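Local coordinates for galactose-binding-like protein (Bacteroides thetaiotaomicron, PDB 7M1B), which is a SusE-like protein of a gut Bacteroides that probably binds, and may help break down, carbohydrate through a galactose-binding-like domain, at residues A[165-170]-A[345-350]; A[203-208]-A[260-265]; A[266-271]-A[353-358]. One frame throughout, in Å; residues are numbered along the deposited sequence.

Contact 1 (A[165-170]-A[345-350]); sequences GFTLRG and FLADIP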
ATOM      1  N   GLY A 165       5.594 -15.659  -6.983  1.00 34.41           N
ATOM      2  CA  GLY A 165       5.532 -14.990  -5.671  1.00 28.72           C
ATOM      3  C   GLY A 165       4.135 -15.195  -5.080  1.00 31.20           C
ATOM      4  O   GLY A 165       3.138 -14.908  -5.745  1.00 32.42           O
ATOM      5  N   PHE A 166       4.040 -15.761  -3.878  1.00 28.42           N
ATOM      6  CA  PHE A 166       2.723 -15.995  -3.280  1.00 29.24           C
ATOM      7  C   PHE A 166       2.871 -16.001  -1.771  1.00 27.97           C
ATOM      8  O   PHE A 166       3.996 -16.169  -1.306  1.00 25.89           O
ATOM      9  CB  PHE A 166       2.061 -17.294  -3.762  1.00 30.46           C
ATOM     10  CG  PHE A 166       2.850 -18.566  -3.492  1.00 31.32           C
ATOM     11  CD1 PHE A 166       3.946 -18.917  -4.283  1.00 31.09           C
ATOM     12  CD2 PHE A 166       2.506 -19.397  -2.428  1.00 32.13           C
ATOM     13  CE1 PHE A 166       4.663 -20.081  -4.005  1.00 30.54           C
ATOM     14  CE2 PHE A 166       3.245 -20.532  -2.130  1.00 32.42           C
ATOM     15  CZ  PHE A 166       4.308 -20.892  -2.942  1.00 31.71           C
ATOM     16  N   THR A 167       1.758 -15.882  -1.031  1.00 27.68           N
ATOM     17  CA  THR A 167       1.867 -15.743   0.417  1.00 25.57           C
ATOM     18  C   THR A 167       0.994 -16.791   1.089  1.00 28.24           C
ATOM     19  O   THR A 167      -0.027 -17.237   0.542  1.00 36.53           O
ATOM     20  CB  THR A 167       1.472 -14.359   0.938  1.00 32.10           C
ATOM     21  OG1 THR A 167       0.054 -14.221   0.830  1.00 37.66           O
ATOM     22  CG2 THR A 167       2.166 -13.261   0.173  1.00 34.58           C
ATOM     23  N   LEU A 168       1.405 -17.157   2.296  1.00 28.42           N
ATOM     24  CA  LEU A 168       0.526 -17.857   3.218  1.00 30.79           C
ATOM     25  C   LEU A 168       0.380 -16.952   4.427  1.00 28.97           C
ATOM     26  O   LEU A 168       1.393 -16.505   4.964  1.00 34.89           O
ATOM     27  CB  LEU A 168       1.244 -19.078   3.777  1.00 37.53           C
ATOM     28  CG  LEU A 168       1.191 -20.363   2.990  1.00 48.05           C
ATOM     29  CD1 LEU A 168       2.377 -20.412   2.033  1.00 51.13           C
ATOM     30  CD2 LEU A 168       1.252 -21.508   3.991  1.00 57.65           C
ATOM     31  N   ARG A 169      -0.847 -16.825   4.936  1.00 30.62           N
ATOM     32  CA  ARG A 169      -1.099 -15.962   6.079  1.00 30.05           C
ATOM     33  C   ARG A 169      -1.836 -16.785   7.132  1.00 27.94           C
ATOM     34  O   ARG A 169      -2.005 -17.998   6.972  1.00 30.75           O
ATOM     35  CB  ARG A 169      -1.844 -14.691   5.629  1.00 39.54           C
ATOM     36  CG  ARG A 169      -1.009 -13.798   4.716  1.00 41.35           C
ATOM     37  CD  ARG A 169      -1.464 -12.369   4.836  1.00 42.91           C
ATOM     38  NE  ARG A 169      -1.206 -11.750   3.546  1.00 47.08           N
ATOM     39  CZ  ARG A 169      -0.253 -10.891   3.285  1.00 35.04           C
ATOM     40  NH1 ARG A 169       0.516 -10.409   4.246  1.00 34.44           N
ATOM     41  NH2 ARG A 169      -0.190 -10.407   2.054  1.00 31.32           N
ATOM     42  N   GLY A 170      -2.223 -16.132   8.233  1.00 31.82           N
ATOM     43  CA  GLY A 170      -2.919 -16.794   9.327  1.00 35.64           C
ATOM     44  C   GLY A 170      -1.993 -17.199  10.471  1.00 31.63           C
ATOM     45  O   GLY A 170      -2.408 -17.979  11.323  1.00 36.83           O
ATOM     46  N   PHE A 345      -1.519  -3.038   1.470  1.00 21.90           N
ATOM     47  CA  PHE A 345      -0.479  -2.966   0.464  1.00 28.07           C
ATOM     48  C   PHE A 345      -0.215  -4.323  -0.131  1.00 34.11           C
ATOM     49  O   PHE A 345      -0.502  -5.344   0.507  1.00 30.25           O
ATOM     50  CB  PHE A 345       0.862  -2.567   1.062  1.00 26.83           C
ATOM     51  CG  PHE A 345       0.906  -1.095   1.329  1.00 20.62           C
ATOM     52  CD1 PHE A 345       0.993  -0.194   0.235  1.00 26.08           C
ATOM     53  CD2 PHE A 345       0.713  -0.574   2.606  1.00 22.06           C
ATOM     54  CE1 PHE A 345       0.963   1.162   0.471  1.00 24.85           C
ATOM     55  CE2 PHE A 345       0.744   0.793   2.821  1.00 23.19           C
ATOM     56  CZ  PHE A 345       0.870   1.654   1.745  1.00 24.44           C
ATOM     57  N   LEU A 346       0.424  -4.278  -1.313  1.00 34.64           N
ATOM     58  CA  LEU A 346       0.868  -5.522  -1.937  1.00 36.55           C
ATOM     59  C   LEU A 346       1.931  -6.211  -1.057  1.00 39.35           C
ATOM     60  O   LEU A 346       2.652  -5.511  -0.343  1.00 36.24           O
ATOM     61  CB  LEU A 346       1.345  -5.283  -3.394  1.00 40.80           C
ATOM     62  CG  LEU A 346       0.378  -4.619  -4.375  1.00 40.16           C
ATOM     63  CD1 LEU A 346       1.172  -3.989  -5.521  1.00 41.69           C
ATOM     64  CD2 LEU A 346      -0.641  -5.618  -4.937  1.00 41.41           C
ATOM     65  N   ALA A 347       1.933  -7.570  -1.000  1.00 38.31           N
ATOM     66  CA  ALA A 347       2.975  -8.340  -0.308  1.00 38.46           C
ATOM     67  C   ALA A 347       4.345  -8.264  -1.005  1.00 33.35           C
ATOM     68  O   ALA A 347       5.408  -8.244  -0.355  1.00 31.64           O
ATOM     69  CB  ALA A 347       2.545  -9.761  -0.050  1.00 42.76           C
ATOM     70  N   ASP A 348       4.340  -8.164  -2.333  1.00 28.56           N
ATOM     71  CA  ASP A 348       5.578  -8.274  -3.097  1.00 27.20           C
ATOM     72  C   ASP A 348       6.164  -6.874  -3.274  1.00 32.63           C
ATOM     73  O   ASP A 348       6.331  -6.397  -4.384  1.00 39.47           O
ATOM     74  CB  ASP A 348       5.282  -9.043  -4.380  1.00 33.21           C
ATOM     75  CG  ASP A 348       4.146  -8.425  -5.189  1.00 47.72           C
ATOM     76  OD1 ASP A 348       3.255  -7.764  -4.582  1.00 61.04           O
ATOM     77  OD2 ASP A 348       4.175  -8.563  -6.421  1.00 59.23           O
ATOM     78  N   ILE A 349       6.304  -6.118  -2.181  1.00 27.42           N
ATOM     79  CA  ILE A 349       6.831  -4.771  -2.348  1.00 26.79           C
ATOM     80  C   ILE A 349       8.129  -4.739  -1.541  1.00 23.44           C
ATOM     81  O   ILE A 349       8.264  -5.538  -0.612  1.00 24.02           O
ATOM     82  CB  ILE A 349       5.814  -3.685  -1.894  1.00 26.12           C
ATOM     83  CG1 ILE A 349       5.386  -3.923  -0.436  1.00 23.22           C
ATOM     84  CG2 ILE A 349       4.617  -3.587  -2.862  1.00 28.92           C
ATOM     85  CD1 ILE A 349       4.602  -2.769   0.222  1.00 24.18           C
ATOM     86  N   PRO A 350       9.100  -3.869  -1.883  1.00 24.14           N
ATOM     87  CA  PRO A 350      10.361  -3.758  -1.167  1.00 22.20           C
ATOM     88  C   PRO A 350      10.085  -2.864   0.048  1.00 20.44           C
ATOM     89  O   PRO A 350       9.062  -2.157   0.063  1.00 23.23           O
ATOM     90  CB  PRO A 350      11.270  -2.991  -2.159  1.00 25.94           C
ATOM     91  CG  PRO A 350      10.335  -2.210  -3.058  1.00 27.13           C
ATOM     92  CD  PRO A 350       9.004  -2.923  -3.018  1.00 25.48           C
TER
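The methyl group of Ala347 meets two side chains of the facing strand end, Thr167 and Arg169, where the edge strand of a three-stranded antiparallel sheet, 163-168, faces a loop of the C-terminal galactose-binding-like domain. Thr167 and Arg169 stand two residues apart, both with CB directed at the loop, and Ala347 CB lies within reach of each. From the strand, Thr167 offers its methyl group: CG2 lies 3.5 Å from Ala347 CB. The threonine torsion explains this, since OG1 sits between the backbone N and the carbonyl carbon (chi1 72°), while CG2, anti to the carbonyl carbon, is the branch that touches. Arg169 arrives from the end of the strand as a long arm, extended from CG to NE, and its guanidinium meets the same methyl obliquely. Its polar grip lies elsewhere, because NH1 donates to the carbonyl O of Phe123, which helps to hold the group beside the alanine. The loop turns tightly at Asp348, the centre of an inverse gamma turn with a weak bond from Ile349 N to Ala347 O. The aspartate side chain rests on Tyr127 of the neighbouring strand 125-131. Only 99 Å² is buried, a small surface contact in which these two segments meet by van der Waals touch alone. Its second short approach is Arg169 NH2 to Ala347 CB, 3.5 Å.

Contact 2 (A[203-208]-A[260-265]); sequences EKLDLT and FDMGQT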
ATOM      1  N   GLU A 203       3.145  -2.175  13.225  1.00 19.60           N
ATOM      2  CA  GLU A 203       2.921  -1.132  14.216  1.00 17.60           C
ATOM      3  C   GLU A 203       2.471   0.095  13.447  1.00 18.75           C
ATOM      4  O   GLU A 203       2.802   0.222  12.282  1.00 19.39           O
ATOM      5  CB  GLU A 203       4.206  -0.854  15.016  1.00 21.70           C
ATOM      6  CG  GLU A 203       5.351  -0.218  14.220  1.00 21.38           C
ATOM      7  CD  GLU A 203       6.711  -0.147  14.907  1.00 29.61           C
ATOM      8  OE1 GLU A 203       7.267   0.985  14.988  1.00 30.98           O
ATOM      9  OE2 GLU A 203       7.271  -1.226  15.279  1.00 23.98           O
ATOM     10  N   LYS A 204       1.905   1.092  14.177  1.00 16.97           N
ATOM     11  CA  LYS A 204       1.658   2.378  13.548  1.00 16.65           C
ATOM     12  C   LYS A 204       3.019   3.068  13.434  1.00 17.59           C
ATOM     13  O   LYS A 204       3.691   3.329  14.467  1.00 20.30           O
ATOM     14  CB  LYS A 204       0.733   3.193  14.475  1.00 18.52           C
ATOM     15  CG  LYS A 204       0.314   4.530  13.866  1.00 21.68           C
ATOM     16  CD  LYS A 204      -0.613   5.209  14.922  1.00 25.55           C
ATOM     17  CE  LYS A 204      -0.876   6.654  14.668  1.00 30.86           C
ATOM     18  NZ  LYS A 204      -1.919   7.036  15.651  1.00 27.14           N
ATOM     19  N   LEU A 205       3.447   3.455  12.205  1.00 18.53           N
ATOM     20  CA  LEU A 205       4.743   4.086  12.070  1.00 18.02           C
ATOM     21  C   LEU A 205       4.686   5.473  12.742  1.00 21.83           C
ATOM     22  O   LEU A 205       3.668   6.181  12.672  1.00 24.47           O
ATOM     23  CB  LEU A 205       5.118   4.179  10.604  1.00 20.52           C
ATOM     24  CG  LEU A 205       5.209   2.828   9.900  1.00 20.84           C
ATOM     25  CD1 LEU A 205       5.605   3.064   8.460  1.00 22.74           C
ATOM     26  CD2 LEU A 205       6.209   1.921  10.627  1.00 20.99           C
ATOM     27  N   ASP A 206       5.811   5.890  13.303  1.00 17.03           N
ATOM     28  CA  ASP A 206       5.905   7.135  14.093  1.00 17.91           C
ATOM     29  C   ASP A 206       5.580   8.346  13.208  1.00 16.59           C
ATOM     30  O   ASP A 206       6.368   8.765  12.367  1.00 18.05           O
ATOM     31  CB  ASP A 206       7.356   7.214  14.564  1.00 19.93           C
ATOM     32  CG  ASP A 206       7.653   8.438  15.472  1.00 23.91           C
ATOM     33  OD1 ASP A 206       6.805   9.349  15.542  1.00 22.04           O
ATOM     34  OD2 ASP A 206       8.812   8.525  15.972  1.00 28.54           O
ATOM     35  N   LEU A 207       4.405   8.936  13.462  1.00 16.18           N
ATOM     36  CA  LEU A 207       3.903  10.033  12.661  1.00 17.08           C
ATOM     37  C   LEU A 207       4.803  11.267  12.720  1.00 16.86           C
ATOM     38  O   LEU A 207       4.781  12.119  11.804  1.00 16.67           O
ATOM     39  CB  LEU A 207       2.465  10.368  13.068  1.00 18.37           C
ATOM     40  CG  LEU A 207       1.440   9.321  12.608  1.00 20.27           C
ATOM     41  CD1 LEU A 207       0.088   9.492  13.329  1.00 23.40           C
ATOM     42  CD2 LEU A 207       1.223   9.339  11.064  1.00 22.48           C
ATOM     43  N   THR A 208       5.512  11.457  13.851  1.00 20.19           N
ATOM     44  CA  THR A 208       6.279  12.676  14.004  1.00 21.04           C
ATOM     45  C   THR A 208       7.492  12.736  13.095  1.00 20.20           C
ATOM     46  O   THR A 208       7.925  13.866  12.780  1.00 22.14           O
ATOM     47  CB  THR A 208       6.797  12.803  15.453  1.00 24.30           C
ATOM     48  OG1 THR A 208       7.860  11.879  15.727  1.00 24.63           O
ATOM     49  CG2 THR A 208       5.742  12.615  16.511  1.00 27.13           C
ATOM     50  N   PHE A 260       5.910  12.460   0.073  1.00 15.52           N
ATOM     51  CA  PHE A 260       6.340  12.767   1.436  1.00 15.64           C
ATOM     52  C   PHE A 260       7.379  11.728   1.895  1.00 14.48           C
ATOM     53  O   PHE A 260       7.616  10.723   1.211  1.00 17.85           O
ATOM     54  CB  PHE A 260       5.167  12.784   2.436  1.00 17.54           C
ATOM     55  CG  PHE A 260       4.285  11.572   2.504  1.00 15.93           C
ATOM     56  CD1 PHE A 260       4.629  10.556   3.381  1.00 15.72           C
ATOM     57  CD2 PHE A 260       3.171  11.429   1.677  1.00 17.48           C
ATOM     58  CE1 PHE A 260       3.758   9.463   3.520  1.00 17.64           C
ATOM     59  CE2 PHE A 260       2.334  10.324   1.798  1.00 17.49           C
ATOM     60  CZ  PHE A 260       2.621   9.332   2.729  1.00 16.36           C
ATOM     61  N   ASP A 261       8.062  12.054   2.977  1.00 16.25           N
ATOM     62  CA  ASP A 261       9.106  11.193   3.549  1.00 16.82           C
ATOM     63  C   ASP A 261       8.502  10.602   4.824  1.00 17.34           C
ATOM     64  O   ASP A 261       8.211  11.348   5.791  1.00 17.41           O
ATOM     65  CB  ASP A 261      10.360  12.065   3.782  1.00 18.23           C
ATOM     66  CG  ASP A 261      11.555  11.357   4.382  1.00 19.45           C
ATOM     67  OD1 ASP A 261      11.432  10.148   4.576  1.00 19.01           O
ATOM     68  OD2 ASP A 261      12.557  12.064   4.758  1.00 22.40           O
ATOM     69  N   MET A 262       8.532   9.310   4.975  1.00 17.14           N
ATOM     70  CA  MET A 262       8.102   8.650   6.217  1.00 18.77           C
ATOM     71  C   MET A 262       9.121   8.858   7.365  1.00 22.52           C
ATOM     72  O   MET A 262       8.777   8.694   8.526  1.00 20.15           O
ATOM     73  CB  MET A 262       7.882   7.157   6.024  1.00 21.21           C
ATOM     74  CG  MET A 262       6.699   6.882   4.993  1.00 19.89           C
ATOM     75  SD  MET A 262       6.118   5.167   5.220  1.00 19.69           S
ATOM     76  CE  MET A 262       7.581   4.308   4.646  1.00 19.87           C
ATOM     77  N   GLY A 263      10.347   9.267   7.033  1.00 17.39           N
ATOM     78  CA  GLY A 263      11.391   9.533   8.000  1.00 18.79           C
ATOM     79  C   GLY A 263      12.076   8.270   8.552  1.00 19.97           C
ATOM     80  O   GLY A 263      12.990   8.359   9.411  1.00 24.29           O
ATOM     81  N   GLN A 264      11.771   7.135   7.930  1.00 22.67           N
ATOM     82  CA  GLN A 264      12.410   5.871   8.245  1.00 21.48           C
ATOM     83  C   GLN A 264      12.018   4.914   7.131  1.00 19.87           C
ATOM     84  O   GLN A 264      11.046   5.180   6.393  1.00 20.94           O
ATOM     85  CB  GLN A 264      11.928   5.264   9.555  1.00 25.50           C
ATOM     86  CG  GLN A 264      10.431   5.072   9.648  1.00 24.67           C
ATOM     87  CD  GLN A 264      10.053   4.341  10.927  1.00 24.81           C
ATOM     88  OE1 GLN A 264      10.798   3.463  11.406  1.00 33.61           O
ATOM     89  NE2 GLN A 264       8.911   4.760  11.509  1.00 22.08           N
ATOM     90  N   THR A 265      12.707   3.775   7.097  1.00 20.57           N
ATOM     91  CA  THR A 265      12.372   2.754   6.099  1.00 18.05           C
ATOM     92  C   THR A 265      11.533   1.660   6.756  1.00 20.48           C
ATOM     93  O   THR A 265      11.845   1.229   7.863  1.00 22.57           O
ATOM     94  CB  THR A 265      13.658   2.160   5.539  1.00 18.20           C
ATOM     95  OG1 THR A 265      14.344   3.256   4.899  1.00 24.43           O
ATOM     96  CG2 THR A 265      13.378   1.127   4.455  1.00 21.99           C
TER
HETATM   97  O   HOH W   1       7.731   3.661  14.067  1.00 23.55           O
HETATM   98  O   HOH W   2       7.965   7.087  10.625  1.00 24.48           O
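Leu205 meets Met262 with CD1 and Gln264 with CB and CD2. Its CD1 packs on the thioether of Met262, 3.9 Å from SD, the two side chains crossing at a slant. The end of Gln264 passes slantwise over the leucine, with NE2 3.9 Å from Leu205 CB. Gln264 CG lies between the backbone N and the carbonyl carbon (chi1 55°), and the chain then runs extended toward two waters. No direct polar bond joins the segments; these waters do that work, and both accept from Gln264 NE2. One water lies 3.0 Å from that nitrogen, also accepts from the backbone N of Asp206 and donates to Glu203 OE1. The other lies 2.7 Å from NE2 and donates to the carbonyl oxygens of Asp206 and Met262. The amide is thereby held between the two segments. Further out, each segment contains an Asx turn. Asp206 OD1 takes the backbone N of Thr208, 3.0 Å away, and the hydroxyl OG1 of the same residue from the same face of its carboxylate, at the start of a 3-10 segment. Asp261 OD1 receives Gly263 N from well above its plane. Backbone bonds tie Leu205 to Phe376 and Met262 to Arg353. The corner at 263-264, where strand 256-274 passes from one sheet or face to another, is consistent with the beta-sandwich of a galactose-binding-like domain.

Contact 3 (A[266-271]-A[353-358]); sequences AQLSRF and RYIRFK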
ATOM      1  N   ALA A 266      10.543   1.143   6.037  1.00 18.17           N
ATOM      2  CA  ALA A 266       9.657   0.131   6.610  1.00 16.25           C
ATOM      3  C   ALA A 266       9.116  -0.789   5.527  1.00 19.65           C
ATOM      4  O   ALA A 266       8.949  -0.376   4.402  1.00 20.27           O
ATOM      5  CB  ALA A 266       8.517   0.803   7.367  1.00 19.76           C
ATOM      6  N   GLN A 267       8.792  -2.022   5.931  1.00 18.50           N
ATOM      7  CA  GLN A 267       7.973  -2.951   5.169  1.00 17.90           C
ATOM      8  C   GLN A 267       6.525  -2.627   5.491  1.00 18.77           C
ATOM      9  O   GLN A 267       6.129  -2.733   6.650  1.00 20.31           O
ATOM     10  CB  GLN A 267       8.326  -4.412   5.574  1.00 21.42           C
ATOM     11  CG  GLN A 267       7.748  -5.447   4.596  1.00 25.48           C
ATOM     12  CD  GLN A 267       8.310  -5.410   3.192  1.00 26.60           C
ATOM     13  OE1 GLN A 267       9.522  -5.377   2.950  1.00 31.33           O
ATOM     14  NE2 GLN A 267       7.407  -5.453   2.231  1.00 27.89           N
ATOM     15  N   LEU A 268       5.729  -2.152   4.512  1.00 16.93           N
ATOM     16  CA  LEU A 268       4.397  -1.651   4.790  1.00 17.65           C
ATOM     17  C   LEU A 268       3.341  -2.743   4.709  1.00 16.68           C
ATOM     18  O   LEU A 268       3.336  -3.586   3.769  1.00 18.59           O
ATOM     19  CB  LEU A 268       4.091  -0.539   3.786  1.00 19.43           C
ATOM     20  CG  LEU A 268       4.943   0.712   3.950  1.00 17.25           C
ATOM     21  CD1 LEU A 268       4.589   1.789   2.882  1.00 19.95           C
ATOM     22  CD2 LEU A 268       4.765   1.333   5.352  1.00 19.31           C
ATOM     23  N   SER A 269       2.372  -2.659   5.609  1.00 17.61           N
ATOM     24  CA  SER A 269       1.228  -3.548   5.676  1.00 17.95           C
ATOM     25  C   SER A 269      -0.029  -2.898   5.116  1.00 17.54           C
ATOM     26  O   SER A 269      -0.706  -3.486   4.301  1.00 19.33           O
ATOM     27  CB  SER A 269       0.985  -4.118   7.050  1.00 21.46           C
ATOM     28  OG  SER A 269       0.825  -3.039   8.003  1.00 21.82           O
ATOM     29  N   ARG A 270      -0.393  -1.747   5.651  1.00 16.68           N
ATOM     30  CA  ARG A 270      -1.655  -1.112   5.268  1.00 16.86           C
ATOM     31  C   ARG A 270      -1.626   0.350   5.720  1.00 17.67           C
ATOM     32  O   ARG A 270      -0.676   0.772   6.399  1.00 17.19           O
ATOM     33  CB  ARG A 270      -2.752  -1.861   6.057  1.00 20.56           C
ATOM     34  CG  ARG A 270      -2.696  -1.649   7.565  1.00 18.80           C
ATOM     35  CD  ARG A 270      -3.728  -2.564   8.289  1.00 20.96           C
ATOM     36  NE  ARG A 270      -3.762  -2.303   9.736  1.00 23.63           N
ATOM     37  CZ  ARG A 270      -4.443  -1.358  10.414  1.00 21.70           C
ATOM     38  NH1 ARG A 270      -5.239  -0.484   9.813  1.00 24.04           N
ATOM     39  NH2 ARG A 270      -4.301  -1.306  11.729  1.00 27.16           N
ATOM     40  N   PHE A 271      -2.578   1.150   5.216  1.00 16.65           N
ATOM     41  CA  PHE A 271      -2.709   2.495   5.749  1.00 16.04           C
ATOM     42  C   PHE A 271      -4.193   2.829   5.859  1.00 16.19           C
ATOM     43  O   PHE A 271      -5.053   2.144   5.300  1.00 19.37           O
ATOM     44  CB  PHE A 271      -1.951   3.499   4.846  1.00 17.14           C
ATOM     45  CG  PHE A 271      -2.549   3.769   3.478  1.00 16.32           C
ATOM     46  CD1 PHE A 271      -2.366   2.881   2.398  1.00 17.00           C
ATOM     47  CD2 PHE A 271      -3.445   4.827   3.307  1.00 19.11           C
ATOM     48  CE1 PHE A 271      -2.947   3.140   1.149  1.00 19.53           C
ATOM     49  CE2 PHE A 271      -4.015   5.083   2.057  1.00 16.72           C
ATOM     50  CZ  PHE A 271      -3.833   4.201   0.978  1.00 16.15           C
ATOM     51  N   ARG A 353      10.792   4.209   2.052  1.00 17.50           N
ATOM     52  CA  ARG A 353      10.824   5.343   2.996  1.00 15.90           C
ATOM     53  C   ARG A 353      10.052   6.506   2.370  1.00 17.97           C
ATOM     54  O   ARG A 353       9.338   7.187   3.117  1.00 17.51           O
ATOM     55  CB  ARG A 353      12.279   5.779   3.208  1.00 18.62           C
ATOM     56  CG  ARG A 353      12.378   7.087   3.993  1.00 18.21           C
ATOM     57  CD  ARG A 353      13.789   7.393   4.445  1.00 19.36           C
ATOM     58  NE  ARG A 353      13.806   8.702   5.099  1.00 18.56           N
ATOM     59  CZ  ARG A 353      14.702   9.157   5.953  1.00 20.29           C
ATOM     60  NH1 ARG A 353      15.638   8.343   6.473  1.00 24.56           N
ATOM     61  NH2 ARG A 353      14.508  10.385   6.413  1.00 20.48           N
ATOM     62  N   TYR A 354      10.311   6.819   1.075  1.00 18.20           N
ATOM     63  CA  TYR A 354       9.642   7.913   0.410  1.00 15.87           C
ATOM     64  C   TYR A 354       8.374   7.422  -0.231  1.00 17.21           C
ATOM     65  O   TYR A 354       8.386   6.356  -0.852  1.00 18.37           O
ATOM     66  CB  TYR A 354      10.575   8.650  -0.556  1.00 16.27           C
ATOM     67  CG  TYR A 354      11.864   9.106   0.058  1.00 16.10           C
ATOM     68  CD1 TYR A 354      11.921  10.310   0.804  1.00 16.68           C
ATOM     69  CD2 TYR A 354      12.973   8.264   0.115  1.00 17.92           C
ATOM     70  CE1 TYR A 354      13.097  10.709   1.434  1.00 17.76           C
ATOM     71  CE2 TYR A 354      14.123   8.598   0.835  1.00 17.90           C
ATOM     72  CZ  TYR A 354      14.166   9.810   1.521  1.00 21.22           C
ATOM     73  OH  TYR A 354      15.320  10.194   2.170  1.00 22.91           O
ATOM     74  N   ILE A 355       7.301   8.215  -0.175  1.00 16.16           N
ATOM     75  CA  ILE A 355       5.983   7.772  -0.628  1.00 16.75           C
ATOM     76  C   ILE A 355       5.398   8.807  -1.579  1.00 17.22           C
ATOM     77  O   ILE A 355       5.415   9.981  -1.278  1.00 17.32           O
ATOM     78  CB  ILE A 355       5.013   7.502   0.568  1.00 15.61           C
ATOM     79  CG1 ILE A 355       5.540   6.479   1.593  1.00 16.62           C
ATOM     80  CG2 ILE A 355       3.627   7.143   0.109  1.00 16.82           C
ATOM     81  CD1 ILE A 355       5.686   5.107   0.964  1.00 19.48           C
ATOM     82  N   ARG A 356       4.740   8.329  -2.644  1.00 15.67           N
ATOM     83  CA  ARG A 356       3.924   9.206  -3.475  1.00 16.66           C
ATOM     84  C   ARG A 356       2.496   8.685  -3.544  1.00 19.58           C
ATOM     85  O   ARG A 356       2.260   7.453  -3.647  1.00 18.37           O
ATOM     86  CB  ARG A 356       4.478   9.269  -4.894  1.00 18.94           C
ATOM     87  CG  ARG A 356       5.556  10.328  -5.073  1.00 19.74           C
ATOM     88  CD  ARG A 356       6.178  10.305  -6.440  1.00 19.00           C
ATOM     89  NE  ARG A 356       6.714  11.649  -6.654  1.00 18.60           N
ATOM     90  CZ  ARG A 356       7.195  12.075  -7.814  1.00 15.22           C
ATOM     91  NH1 ARG A 356       7.408  11.185  -8.828  1.00 17.96           N
ATOM     92  NH2 ARG A 356       7.578  13.306  -8.018  1.00 19.59           N
ATOM     93  N   PHE A 357       1.540   9.629  -3.532  1.00 16.42           N
ATOM     94  CA  PHE A 357       0.167   9.344  -3.917  1.00 15.69           C
ATOM     95  C   PHE A 357      -0.047   9.919  -5.306  1.00 15.41           C
ATOM     96  O   PHE A 357       0.129  11.092  -5.540  1.00 19.11           O
ATOM     97  CB  PHE A 357      -0.803  10.006  -2.924  1.00 17.97           C
ATOM     98  CG  PHE A 357      -1.078   9.169  -1.704  1.00 16.71           C
ATOM     99  CD1 PHE A 357      -0.023   8.695  -0.946  1.00 20.12           C
ATOM    100  CD2 PHE A 357      -2.362   9.009  -1.216  1.00 16.79           C
ATOM    101  CE1 PHE A 357      -0.263   7.896   0.181  1.00 19.17           C
ATOM    102  CE2 PHE A 357      -2.630   8.188  -0.115  1.00 19.12           C
ATOM    103  CZ  PHE A 357      -1.562   7.679   0.602  1.00 18.74           C
ATOM    104  N   LYS A 358      -0.276   8.985  -6.276  1.00 18.88           N
ATOM    105  CA  LYS A 358      -0.596   9.373  -7.633  1.00 18.54           C
ATOM    106  C   LYS A 358      -2.109   9.355  -7.753  1.00 20.28           C
ATOM    107  O   LYS A 358      -2.744   8.278  -7.753  1.00 17.76           O
ATOM    108  CB  LYS A 358       0.048   8.373  -8.609  1.00 19.69           C
ATOM    109  CG  LYS A 358      -0.146   8.753 -10.081  1.00 21.99           C
ATOM    110  CD  LYS A 358       0.515   7.672 -11.023  1.00 27.62           C
ATOM    111  CE  LYS A 358       0.796   8.213 -12.526  1.00 52.41           C
ATOM    112  NZ  LYS A 358       1.612   7.195 -13.353  1.00 72.67           N
TER
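Leu268 and Phe271 carry this contact from strand 256-274, three residues apart yet both directed at strand 352-362. Leu268 comes first: its CD1 reaches tip to tip for CD1 of Ile355, 4.0 Å away. With CG anti to its carbonyl carbon (chi1 -67°), the leucine sends its branch across the interior, and it also packs on Phe345 and Phe376. Ser269 and Arg270 follow as a classic beta bulge opposite Tyr377, the extra residue that lets Leu268 and Phe271 both face inward. The polar ends of these two residues bind Glu202, Ser269 OG by a hydrogen bond and Arg270 NE by a salt bridge. Phe271 then meets Phe357 in an offset edge-to-face pair, the edge of Phe357 toward the face of Phe271. Their centroids lie 5.6 Å apart and their planes stand at 71°; the nearest carbons are Phe271 CE2 and Phe357 CZ, at 3.9 Å. Trp292 touches Phe271 and lies nearly parallel to the Phe357 ring, while Ile355 CG2 sits in plane at the edge of that ring. Aliphatic tips and aromatic rings meeting across the interior, without a backbone bond between the two segments, form part of the core expected of a galactose-binding-like beta-sandwich.

Overall arrangement
Contacts 2 and 3 belong to the galactose-binding-like domain and share strand 256-274; contact 1 joins that domain to the three-stranded sheet of the preceding one. Centres of contacts 2 and 3 lie 9 Å apart, and the two are linked directly by the salt bridge from Arg353 NE to Asp261 OD1, 2.8 Å. Contact 1, centred 15 Å from contact 3, reaches it through its loop: Ile349 O lies 3.0 Å from Gln267 NE2 in a probable hydrogen bond, and Phe345 packs on Phe271. Contacts 1 and 2 do not touch, their nearest atoms being about 7 Å apart. The interdomain loop is thus tied to the buried core.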